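Local structure of AAEL008620-PA odorant-binding protein (Aedes aegypti, 5V13) at the interface of chains A and B. The protein binds the insect juvenile hormone specifically in the hemolymph, as a member of the odorant-binding protein family. Coordinates in Å, arbitrary orientation; residue numbers count along the deposited sequence, not the author numbering. Chains: chain A/B, AAEL008620-PA odorant-binding protein.

The interface of chains A and B. Residues chain A 164-167; chain B 158-161.
B:Asn160 faces a backbone turn of chain A whose central residues, A:Ile165 and A:Gly166, have type II turn torsions. It gives its backbone N-H to the carbonyl O of A:Ile165, with N and O 2.7 Å apart. The N sits almost in line with the C=O bond, at a C=O...N angle of 168°, though the hydrogen bond bends at the hydrogen. The turn presents this carbonyl to the short 3-10 helix 159-161 of chain B just after helix 151-158. B:Gly159 slips in beside the same oxygen, its CA 3.3 Å from A:Ile165 O. The side chain of B:Asn160 then reaches along the turn: CB rests 3.5 Å from the carbonyl O of A:Gly166, and the amide lies over the turn. CG stands anti to its own carbonyl carbon, which carries the amide towards the A:Gln167 stem. There ND2 of B:Asn160 lies 3.3 Å from CB of A:Gln167. OD1 of B:Asn160 turns to CB of A:Gln164 at 3.8 Å. These are van der Waals contacts, and the amide planes of B:Asn160 and A:Gln167 are 38° apart. A:Gln167 is stretched out, CG anti to the backbone N (chi1 178°). Its OE1 accepts on a lone pair from the backbone N of A:Gln164, N to OE1 3.1 Å, bracing the turn from within chain A. The patch is small, joined by a backbone hydrogen bond and van der Waals contact, and belongs to an interface that departs from exact two-fold symmetry; it joins two copies in the crystal, perhaps through packing alone, and the structure by itself does not show a role in hormone binding.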
# COMPACT_ATOMS: atom_id res chain seq x y z
N GLN A 164 -0.65 -7.30 3.67
CA GLN A 164 0.54 -6.46 3.68
C GLN A 164 1.33 -6.65 4.97
O GLN A 164 0.82 -7.16 5.97
CB GLN A 164 0.17 -4.98 3.50
CG GLN A 164 -0.65 -4.66 2.23
CD GLN A 164 0.22 -4.45 0.99
OE1 GLN A 164 1.29 -3.84 1.06
NE2 GLN A 164 -0.23 -4.98 -0.16
N ILE A 165 2.60 -6.26 4.93
CA ILE A 165 3.41 -6.22 6.14
C ILE A 165 2.71 -5.34 7.16
O ILE A 165 2.31 -4.21 6.84
CB ILE A 165 4.83 -5.71 5.83
CG1 ILE A 165 5.59 -6.73 4.98
CG2 ILE A 165 5.61 -5.40 7.13
CD1 ILE A 165 6.86 -6.15 4.34
N GLY A 166 2.54 -5.85 8.38
CA GLY A 166 1.87 -5.11 9.43
C GLY A 166 0.35 -5.19 9.43
O GLY A 166 -0.28 -4.66 10.36
N GLN A 167 -0.26 -5.80 8.43
CA GLN A 167 -1.71 -5.98 8.41
C GLN A 167 -2.08 -7.31 9.06
O GLN A 167 -1.42 -8.32 8.83
CB GLN A 167 -2.25 -5.93 6.97
CG GLN A 167 -3.76 -6.15 6.83
CD GLN A 167 -4.24 -6.03 5.39
OE1 GLN A 167 -3.51 -6.35 4.46
NE2 GLN A 167 -5.50 -5.60 5.22
N LEU B 158 7.58 -0.82 5.15
CA LEU B 158 6.89 -0.49 6.39
C LEU B 158 5.45 -0.98 6.41
O LEU B 158 4.92 -1.27 7.49
CB LEU B 158 6.94 1.03 6.61
CG LEU B 158 8.33 1.65 6.74
CD1 LEU B 158 8.25 3.19 6.78
CD2 LEU B 158 9.03 1.11 8.00
N GLY B 159 4.79 -1.06 5.24
CA GLY B 159 3.43 -1.56 5.15
C GLY B 159 2.45 -0.82 6.05
O GLY B 159 2.48 0.41 6.19
N ASN B 160 1.57 -1.59 6.69
CA ASN B 160 0.63 -1.06 7.67
C ASN B 160 1.30 -0.68 8.98
O ASN B 160 0.60 -0.27 9.90
CB ASN B 160 -0.48 -2.06 7.98
CG ASN B 160 -1.42 -2.27 6.82
OD1 ASN B 160 -1.07 -2.07 5.66
ND2 ASN B 160 -2.64 -2.69 7.13
N GLY B 161 2.62 -0.82 9.09
CA GLY B 161 3.30 -0.25 10.24
C GLY B 161 3.48 1.25 10.21
O GLY B 161 3.94 1.83 11.21